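Long-range contacts in iron binding protein FbpA (Mannheimia haemolytica, PDB 1Q35), which binds ferric iron and, as a periplasmic member of the bacterial solute-binding protein 1 family, probably takes part in iron uptake: residues A1-Y9 / P241-L249; M64-I75 / D90-L98. One frame throughout, in Å; residues are numbered along the deposited sequence.

Overall arrangement
Strand 3-8 opens the chain and runs in the mixed sheet between strands 29-34 and 54-57. After two further helices and these two flanking strands comes helix 60-68, and the loop after it enters contact 2, where residues 64-75 meet 90-98, closing a short loop of 14 residues that holds helix 78-83. Strand 96-108 then leaves for the rest of the sheet. Strand 228-236 leads back to helix 243-254, whose first turns close contact 1 by packing on strand 3-8; 231 residues separate segments 1-9 and 241-249. The short loop of contact 2 therefore lies within the long one of contact 1. The two meet where Lys-243 reaches Gln-73 in a probable hydrogen bond and Val-247 packs on Ile-75.

Contact 1: residues A1-Y9 / P241-L249; sequences ANEVNVYSY and PNKANAVKL
Asn-245 reaches from the first turn of helix 243-249 to the beginning of strand 3-8 and gives its ND2 to Glu-3 O, 2.9 Å away. The bond is nearly straight (164°) and close to the Asn-245 amide plane, but meets the carbonyl from above its plane. Asparagine suits this place because its short side chain ends in an N-H donor able to reach a main-chain oxygen. Asn-242, the N-cap residue, lays its CB 3.2 Å from the same Glu-3 O.

Round the Asn-242 amide two waters join the segments. One accepts from Ala-1 N and donates to Glu-3 OE1 and Asn-242 OD1; the other donates to Glu-3 OE1 and accepts from Asn-5 ND2 and Asn-242 ND2. Glu-3 OE2 and Asn-5 OD1 are held by Asn-31, and Asn-5 ND2 also donates to Pro-51 O.

On the buried, aliphatic side Val-4 CG2, anti to its own N, rests 3.8 Å from Ala-246 CA, where a small alanine lets it approach the helix backbone. Leu-249 CD2 meets Val-6 CG2 at 3.7 Å, the side chains crossing at about a right angle.

Helix 243-254 packs across strand 3-8, itself between two parallel strands, as helices pack on the central sheet of periplasmic binding proteins; the axes of 3-8 and 243-249 pass 7.4 Å apart at -70°. Val-4 and Val-6 also touch Val-30 of strand 29-34, and Leu-249 Phe-22 of helix 16-26.

Contact 2: residues M64-I75 / D90-L98; sequences MEIVNADLAQKI and DSNDQWFGL
Met-64 and Trp-95 meet in a Met-aromatic contact: the sulfur comes in obliquely, SD lying 4.1 Å from the centroid of the five-membered ring of Trp-95, 42° off the ring normal. Bends at chi2 and chi3 curl the flexible methionine chain toward the indole. One turn on, Val-67 divides its branches, CG2 standing 4.0 Å from Trp-95 CD1, where the two side chains cross at about a right angle, and CG1 touching the Gln-94 amide at OE1. The main-chain N of Asp-90 sits over the centre of one face of the indole.

The extended Gln-94 side chain reaches across the 72-75 loop at a slant, its CG 3.6 Å from Lys-74 CG. The long side chain suits this border: its methylenes pack on aliphatic carbons while OE1 accepts from a water that also donates to Val-67 O. A second water links Gln-73 O with Gln-94 O.

The direct main-chain bond runs from Ile-75 N to Asp-93 O, 2.9 Å long and 166° at the hydrogen. Beside it Ile-75 CB packs on Phe-96 CZ, 3.9 Å away, and Ile-75 O approaches the edge of that ring near its plane.

Asp-90 shapes the turn presenting these groups. Its OD2 accepts from Asn-92 N, making an Asx turn inside the type I turn 90-93, and its OD1 accepts from Gln-94 N just after it.

The contact thus links the end of helix 60-68 and its following loop to the start of strand 96-108. Trp-95 also touches Val-235 of strand 228-236 and Leu-294 of helix 294-298, while Phe-96 packs on Ile-250 of helix 243-254.

Contact 1: residues A1-Y9 / P241-L249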
loop_
_atom_site.group_PDB
_atom_site.type_symbol
_atom_site.label_atom_id
_atom_site.label_comp_id
_atom_site.label_asym_id
_atom_site.label_seq_id
_atom_site.Cartn_x
_atom_site.Cartn_y
_atom_site.Cartn_z
ATOM N N ALA A 1 1.115 -30.062 13.227
ATOM C CA ALA A 1 -0.370 -29.953 13.249
ATOM C C ALA A 1 -0.885 -29.837 11.815
ATOM O O ALA A 1 -0.250 -30.355 10.885
ATOM C CB ALA A 1 -0.784 -28.749 14.084
ATOM N N ASN A 2 -2.054 -29.212 11.654
ATOM C CA ASN A 2 -2.547 -28.767 10.357
ATOM C C ASN A 2 -2.789 -27.272 10.437
ATOM O O ASN A 2 -3.927 -26.819 10.568
ATOM C CB ASN A 2 -3.841 -29.480 9.966
ATOM C CG ASN A 2 -4.270 -29.183 8.538
ATOM O OD1 ASN A 2 -5.422 -29.393 8.178
ATOM N ND2 ASN A 2 -3.336 -28.712 7.716
ATOM N N GLU A 3 -1.698 -26.520 10.371
ATOM C CA GLU A 3 -1.737 -25.092 10.621
ATOM C C GLU A 3 -0.779 -24.327 9.717
ATOM O O GLU A 3 0.044 -24.908 9.002
ATOM C CB GLU A 3 -1.395 -24.821 12.089
ATOM C CG GLU A 3 0.035 -25.194 12.465
ATOM C CD GLU A 3 0.305 -25.182 13.957
ATOM O OE1 GLU A 3 1.404 -25.627 14.347
ATOM O OE2 GLU A 3 -0.553 -24.726 14.744
ATOM N N VAL A 4 -0.902 -23.006 9.772
ATOM C CA VAL A 4 -0.012 -22.096 9.068
ATOM C C VAL A 4 0.154 -20.844 9.931
ATOM O O VAL A 4 -0.817 -20.329 10.490
ATOM C CB VAL A 4 -0.533 -21.766 7.645
ATOM C CG1 VAL A 4 -1.866 -21.022 7.690
ATOM C CG2 VAL A 4 0.504 -20.969 6.862
ATOM N N ASN A 5 1.390 -20.380 10.062
ATOM C CA ASN A 5 1.728 -19.274 10.942
ATOM C C ASN A 5 1.914 -17.998 10.135
ATOM O O ASN A 5 2.886 -17.852 9.399
ATOM C CB ASN A 5 3.007 -19.584 11.723
ATOM C CG ASN A 5 2.895 -20.856 12.546
ATOM O OD1 ASN A 5 1.829 -21.178 13.072
ATOM N ND2 ASN A 5 3.999 -21.586 12.657
ATOM N N VAL A 6 0.974 -17.072 10.292
ATOM C CA VAL A 6 0.919 -15.850 9.499
ATOM C C VAL A 6 1.371 -14.660 10.339
ATOM O O VAL A 6 0.937 -14.504 11.479
ATOM C CB VAL A 6 -0.522 -15.615 8.993
ATOM C CG1 VAL A 6 -0.623 -14.319 8.195
ATOM C CG2 VAL A 6 -0.990 -16.802 8.169
ATOM N N TYR A 7 2.254 -13.839 9.775
ATOM C CA TYR A 7 2.621 -12.551 10.345
ATOM C C TYR A 7 2.104 -11.490 9.388
ATOM O O TYR A 7 2.464 -11.491 8.219
ATOM C CB TYR A 7 4.134 -12.448 10.522
ATOM C CG TYR A 7 4.617 -13.321 11.658
ATOM C CD1 TYR A 7 4.672 -14.702 11.517
ATOM C CD2 TYR A 7 4.955 -12.775 12.892
ATOM C CE1 TYR A 7 5.083 -15.511 12.560
ATOM C CE2 TYR A 7 5.367 -13.583 13.944
ATOM C CZ TYR A 7 5.433 -14.951 13.763
ATOM O OH TYR A 7 5.836 -15.778 14.792
ATOM N N SER A 8 1.246 -10.602 9.881
ATOM C CA SER A 8 0.501 -9.681 9.024
ATOM C C SER A 8 0.781 -8.215 9.321
ATOM O O SER A 8 0.577 -7.751 10.438
ATOM C CB SER A 8 -0.999 -9.930 9.183
ATOM O OG SER A 8 -1.742 -9.047 8.354
ATOM N N TYR A 9 1.214 -7.487 8.296
ATOM C CA TYR A 9 1.284 -6.029 8.340
ATOM C C TYR A 9 -0.091 -5.384 8.126
ATOM O O TYR A 9 -0.222 -4.165 8.233
ATOM C CB TYR A 9 2.272 -5.500 7.292
ATOM C CG TYR A 9 3.712 -5.775 7.635
ATOM C CD1 TYR A 9 4.431 -4.906 8.446
ATOM C CD2 TYR A 9 4.357 -6.910 7.159
ATOM C CE1 TYR A 9 5.758 -5.161 8.769
ATOM C CE2 TYR A 9 5.676 -7.170 7.470
ATOM C CZ TYR A 9 6.370 -6.298 8.277
ATOM O OH TYR A 9 7.686 -6.576 8.581
ATOM N N PRO A 241 8.019 -23.654 8.728
ATOM C CA PRO A 241 7.760 -25.004 9.264
ATOM C C PRO A 241 6.496 -25.711 8.748
ATOM O O PRO A 241 6.344 -26.906 9.007
ATOM C CB PRO A 241 7.656 -24.760 10.770
ATOM C CG PRO A 241 7.168 -23.366 10.889
ATOM C CD PRO A 241 7.765 -22.611 9.741
ATOM N N ASN A 242 5.607 -25.002 8.055
ATOM C CA ASN A 242 4.411 -25.597 7.459
ATOM C C ASN A 242 4.281 -25.127 6.021
ATOM O O ASN A 242 3.296 -24.490 5.644
ATOM C CB ASN A 242 3.152 -25.219 8.249
ATOM C CG ASN A 242 3.281 -25.493 9.728
ATOM O OD1 ASN A 242 3.154 -26.641 10.173
ATOM N ND2 ASN A 242 3.535 -24.449 10.505
ATOM N N LYS A 243 5.282 -25.445 5.213
ATOM C CA LYS A 243 5.426 -24.831 3.903
ATOM C C LYS A 243 4.327 -25.244 2.930
ATOM O O LYS A 243 3.837 -24.413 2.181
ATOM C CB LYS A 243 6.806 -25.134 3.319
ATOM C CG LYS A 243 7.065 -24.489 1.964
ATOM C CD LYS A 243 6.739 -25.418 0.811
ATOM C CE LYS A 243 7.227 -24.863 -0.506
ATOM N NZ LYS A 243 8.709 -24.804 -0.546
ATOM N N ALA A 244 3.941 -26.515 2.929
ATOM C CA ALA A 244 2.856 -26.971 2.067
ATOM C C ALA A 244 1.575 -26.202 2.369
ATOM O O ALA A 244 0.853 -25.820 1.454
ATOM C CB ALA A 244 2.622 -28.462 2.236
ATOM N N ASN A 245 1.299 -25.997 3.653
ATOM C CA ASN A 245 0.132 -25.215 4.079
ATOM C C ASN A 245 0.277 -23.734 3.722
ATOM O O ASN A 245 -0.705 -23.078 3.370
ATOM C CB ASN A 245 -0.114 -25.384 5.582
ATOM C CG ASN A 245 -0.651 -26.766 5.939
ATOM O OD1 ASN A 245 -1.092 -27.516 5.071
ATOM N ND2 ASN A 245 -0.627 -27.093 7.225
ATOM N N ALA A 246 1.499 -23.217 3.802
ATOM C CA ALA A 246 1.778 -21.832 3.420
ATOM C C ALA A 246 1.520 -21.634 1.932
ATOM O O ALA A 246 0.944 -20.621 1.532
ATOM C CB ALA A 246 3.204 -21.456 3.770
ATOM N N VAL A 247 1.924 -22.599 1.113
ATOM C CA VAL A 247 1.688 -22.523 -0.320
ATOM C C VAL A 247 0.188 -22.563 -0.597
ATOM O O VAL A 247 -0.307 -21.797 -1.422
ATOM C CB VAL A 247 2.423 -23.644 -1.086
ATOM C CG1 VAL A 247 1.965 -23.717 -2.535
ATOM C CG2 VAL A 247 3.922 -23.413 -1.026
ATOM N N LYS A 248 -0.545 -23.425 0.101
ATOM C CA LYS A 248 -1.994 -23.477 -0.073
ATOM C C LYS A 248 -2.662 -22.146 0.294
ATOM O O LYS A 248 -3.616 -21.738 -0.362
ATOM C CB LYS A 248 -2.598 -24.632 0.724
ATOM C CG LYS A 248 -2.333 -25.993 0.079
ATOM C CD LYS A 248 -2.845 -27.152 0.916
ATOM C CE LYS A 248 -2.630 -28.482 0.199
ATOM N NZ LYS A 248 -2.579 -29.642 1.134
ATOM N N LEU A 249 -2.153 -21.472 1.320
ATOM C CA LEU A 249 -2.685 -20.164 1.706
ATOM C C LEU A 249 -2.459 -19.117 0.616
ATOM O O LEU A 249 -3.396 -18.404 0.246
ATOM C CB LEU A 249 -2.088 -19.685 3.029
ATOM C CG LEU A 249 -2.497 -18.268 3.458
ATOM C CD1 LEU A 249 -4.012 -18.104 3.529
ATOM C CD2 LEU A 249 -1.879 -17.922 4.783
HETATM O O HOH W 1 2.652 -27.522 12.726
HETATM O O HOH W 2 3.783 -24.435 13.498
#

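Contact 2: residues M64-I75 / D90-L98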
loop_
_atom_site.group_PDB
_atom_site.type_symbol
_atom_site.label_atom_id
_atom_site.label_comp_id
_atom_site.label_asym_id
_atom_site.label_seq_id
_atom_site.Cartn_x
_atom_site.Cartn_y
_atom_site.Cartn_z
ATOM N N MET A 64 10.848 -6.271 -0.634
ATOM C CA MET A 64 12.226 -6.375 -1.105
ATOM C C MET A 64 13.222 -6.338 0.050
ATOM O O MET A 64 14.264 -6.975 -0.033
ATOM C CB MET A 64 12.539 -5.299 -2.148
ATOM C CG MET A 64 11.743 -5.435 -3.431
ATOM S SD MET A 64 11.725 -7.108 -4.124
ATOM C CE MET A 64 13.465 -7.406 -4.353
ATOM N N GLU A 65 12.906 -5.652 1.145
ATOM C CA GLU A 65 13.736 -5.720 2.348
ATOM C C GLU A 65 13.862 -7.176 2.804
ATOM O O GLU A 65 14.959 -7.653 3.110
ATOM C CB GLU A 65 13.144 -4.875 3.481
ATOM C CG GLU A 65 13.982 -4.887 4.755
ATOM C CD GLU A 65 13.286 -4.256 5.948
ATOM O OE1 GLU A 65 13.868 -4.298 7.057
ATOM O OE2 GLU A 65 12.165 -3.721 5.790
ATOM N N ILE A 66 12.734 -7.875 2.836
ATOM C CA ILE A 66 12.682 -9.266 3.285
ATOM C C ILE A 66 13.429 -10.177 2.315
ATOM O O ILE A 66 14.256 -11.000 2.724
ATOM C CB ILE A 66 11.203 -9.712 3.450
ATOM C CG1 ILE A 66 10.544 -8.951 4.606
ATOM C CG2 ILE A 66 11.107 -11.218 3.677
ATOM C CD1 ILE A 66 9.031 -8.917 4.549
ATOM N N VAL A 67 13.152 -10.014 1.031
ATOM C CA VAL A 67 13.733 -10.859 -0.003
ATOM C C VAL A 67 15.245 -10.624 -0.120
ATOM O O VAL A 67 16.014 -11.588 -0.206
ATOM C CB VAL A 67 13.003 -10.635 -1.344
ATOM C CG1 VAL A 67 13.723 -11.319 -2.500
ATOM C CG2 VAL A 67 11.563 -11.146 -1.238
ATOM N N ASN A 68 15.667 -9.360 -0.082
ATOM C CA ASN A 68 17.089 -8.999 -0.151
ATOM C C ASN A 68 17.888 -9.503 1.044
ATOM O O ASN A 68 19.091 -9.749 0.923
ATOM C CB ASN A 68 17.282 -7.479 -0.230
ATOM C CG ASN A 68 16.852 -6.886 -1.563
ATOM O OD1 ASN A 68 16.674 -7.591 -2.552
ATOM N ND2 ASN A 68 16.678 -5.563 -1.582
ATOM N N ALA A 69 17.224 -9.644 2.188
ATOM C CA ALA A 69 17.852 -10.154 3.409
ATOM C C ALA A 69 17.896 -11.688 3.448
ATOM O O ALA A 69 18.272 -12.269 4.470
ATOM C CB ALA A 69 17.125 -9.616 4.633
ATOM N N ASP A 70 17.522 -12.335 2.344
ATOM C CA ASP A 70 17.524 -13.797 2.234
ATOM C C ASP A 70 16.599 -14.455 3.259
ATOM O O ASP A 70 16.904 -15.524 3.787
ATOM C CB ASP A 70 18.954 -14.349 2.361
ATOM C CG ASP A 70 19.035 -15.833 2.078
ATOM O OD1 ASP A 70 18.375 -16.298 1.121
ATOM O OD2 ASP A 70 19.726 -16.615 2.770
ATOM N N LEU A 71 15.460 -13.822 3.523
ATOM C CA LEU A 71 14.506 -14.328 4.504
ATOM C C LEU A 71 13.296 -14.995 3.858
ATOM O O LEU A 71 12.398 -15.440 4.562
ATOM C CB LEU A 71 14.051 -13.195 5.425
ATOM C CG LEU A 71 15.175 -12.508 6.199
ATOM C CD1 LEU A 71 14.640 -11.300 6.937
ATOM C CD2 LEU A 71 15.839 -13.476 7.167
ATOM N N ALA A 72 13.284 -15.068 2.527
ATOM C CA ALA A 72 12.213 -15.713 1.773
ATOM C C ALA A 72 12.722 -16.993 1.124
ATOM O O ALA A 72 13.913 -17.303 1.192
ATOM C CB ALA A 72 11.701 -14.772 0.702
ATOM N N GLN A 73 11.814 -17.722 0.487
ATOM C CA GLN A 73 12.187 -18.850 -0.367
ATOM C C GLN A 73 11.380 -18.864 -1.658
ATOM O O GLN A 73 10.293 -18.281 -1.740
ATOM C CB GLN A 73 12.039 -20.183 0.372
ATOM C CG GLN A 73 10.638 -20.521 0.851
ATOM C CD GLN A 73 10.576 -21.927 1.424
ATOM O OE1 GLN A 73 10.840 -22.901 0.712
ATOM N NE2 GLN A 73 10.266 -22.040 2.704
ATOM N N LYS A 74 11.922 -19.546 -2.661
ATOM C CA LYS A 74 11.315 -19.622 -3.978
ATOM C C LYS A 74 10.142 -20.590 -3.992
ATOM O O LYS A 74 10.251 -21.722 -3.513
ATOM C CB LYS A 74 12.352 -20.061 -5.012
ATOM C CG LYS A 74 13.494 -19.077 -5.177
ATOM C CD LYS A 74 14.596 -19.623 -6.069
ATOM C CE LYS A 74 14.163 -19.713 -7.519
ATOM N NZ LYS A 74 15.329 -19.605 -8.444
ATOM N N ILE A 75 9.026 -20.138 -4.555
ATOM C CA ILE A 75 7.809 -20.927 -4.660
ATOM C C ILE A 75 7.425 -21.045 -6.125
ATOM O O ILE A 75 7.147 -20.045 -6.792
ATOM C CB ILE A 75 6.658 -20.261 -3.876
ATOM C CG1 ILE A 75 7.050 -20.026 -2.411
ATOM C CG2 ILE A 75 5.387 -21.096 -3.987
ATOM C CD1 ILE A 75 7.314 -21.293 -1.608
ATOM N N ASP A 90 7.448 -11.755 -8.412
ATOM C CA ASP A 90 8.882 -11.859 -8.624
ATOM C C ASP A 90 9.180 -12.767 -9.811
ATOM O O ASP A 90 8.660 -13.875 -9.892
ATOM C CB ASP A 90 9.508 -12.456 -7.367
ATOM C CG ASP A 90 11.017 -12.402 -7.362
ATOM O OD1 ASP A 90 11.616 -13.029 -6.460
ATOM O OD2 ASP A 90 11.688 -11.770 -8.202
ATOM N N SER A 91 10.036 -12.319 -10.720
ATOM C CA SER A 91 10.482 -13.196 -11.805
ATOM C C SER A 91 11.266 -14.393 -11.243
ATOM O O SER A 91 11.314 -15.458 -11.859
ATOM C CB SER A 91 11.318 -12.425 -12.827
ATOM O OG SER A 91 12.531 -11.974 -12.265
ATOM N N ASN A 92 11.864 -14.196 -10.070
ATOM C CA ASN A 92 12.616 -15.226 -9.345
ATOM C C ASN A 92 11.815 -15.928 -8.227
ATOM O O ASN A 92 12.399 -16.581 -7.363
ATOM C CB ASN A 92 13.889 -14.586 -8.766
ATOM C CG ASN A 92 14.902 -15.605 -8.259
ATOM O OD1 ASN A 92 15.450 -15.450 -7.165
ATOM N ND2 ASN A 92 15.164 -16.638 -9.050
ATOM N N ASP A 93 10.488 -15.770 -8.237
ATOM C CA ASP A 93 9.561 -16.596 -7.445
ATOM C C ASP A 93 9.639 -16.470 -5.916
ATOM O O ASP A 93 9.171 -17.358 -5.209
ATOM C CB ASP A 93 9.705 -18.081 -7.822
ATOM C CG ASP A 93 9.413 -18.353 -9.280
ATOM O OD1 ASP A 93 8.640 -17.603 -9.916
ATOM O OD2 ASP A 93 9.915 -19.332 -9.874
ATOM N N GLN A 94 10.168 -15.367 -5.397
ATOM C CA GLN A 94 10.282 -15.207 -3.944
ATOM C C GLN A 94 9.245 -14.270 -3.312
ATOM O O GLN A 94 9.166 -14.192 -2.092
ATOM C CB GLN A 94 11.684 -14.738 -3.566
ATOM C CG GLN A 94 12.777 -15.752 -3.855
ATOM C CD GLN A 94 14.039 -15.451 -3.088
ATOM O OE1 GLN A 94 14.827 -14.599 -3.498
ATOM N NE2 GLN A 94 14.222 -16.121 -1.957
ATOM N N TRP A 95 8.472 -13.558 -4.129
ATOM C CA TRP A 95 7.393 -12.712 -3.615
ATOM C C TRP A 95 6.256 -12.635 -4.622
ATOM O O TRP A 95 6.455 -12.780 -5.824
ATOM C CB TRP A 95 7.894 -11.310 -3.228
ATOM C CG TRP A 95 8.440 -10.494 -4.365
ATOM C CD1 TRP A 95 9.754 -10.337 -4.701
ATOM C CD2 TRP A 95 7.694 -9.705 -5.306
ATOM N NE1 TRP A 95 9.869 -9.521 -5.800
ATOM C CE2 TRP A 95 8.621 -9.115 -6.192
ATOM C CE3 TRP A 95 6.330 -9.445 -5.501
ATOM C CZ2 TRP A 95 8.234 -8.287 -7.249
ATOM C CZ3 TRP A 95 5.947 -8.615 -6.552
ATOM C CH2 TRP A 95 6.898 -8.052 -7.410
ATOM N N PHE A 96 5.059 -12.368 -4.106
ATOM C CA PHE A 96 3.830 -12.412 -4.887
ATOM C C PHE A 96 2.892 -11.288 -4.483
ATOM O O PHE A 96 2.546 -11.143 -3.319
ATOM C CB PHE A 96 3.151 -13.766 -4.703
ATOM C CG PHE A 96 4.046 -14.903 -5.057
ATOM C CD1 PHE A 96 4.866 -15.478 -4.095
ATOM C CD2 PHE A 96 4.152 -15.329 -6.369
ATOM C CE1 PHE A 96 5.752 -16.492 -4.431
ATOM C CE2 PHE A 96 5.027 -16.350 -6.707
ATOM C CZ PHE A 96 5.828 -16.923 -5.739
ATOM N N GLY A 97 2.505 -10.483 -5.460
ATOM C CA GLY A 97 1.486 -9.468 -5.266
ATOM C C GLY A 97 0.105 -10.095 -5.234
ATOM O O GLY A 97 -0.187 -11.024 -5.987
ATOM N N LEU A 98 -0.747 -9.577 -4.351
ATOM C CA LEU A 98 -2.119 -10.050 -4.186
ATOM C C LEU A 98 -3.160 -8.989 -4.560
ATOM O O LEU A 98 -4.246 -9.335 -5.018
ATOM C CB LEU A 98 -2.339 -10.501 -2.744
ATOM C CG LEU A 98 -1.539 -11.738 -2.324
ATOM C CD1 LEU A 98 -1.692 -11.969 -0.832
ATOM C CD2 LEU A 98 -1.968 -12.975 -3.111
HETATM O O HOH W 3 17.337 -13.111 -2.427
HETATM O O HOH W 4 8.168 -16.478 -1.038
#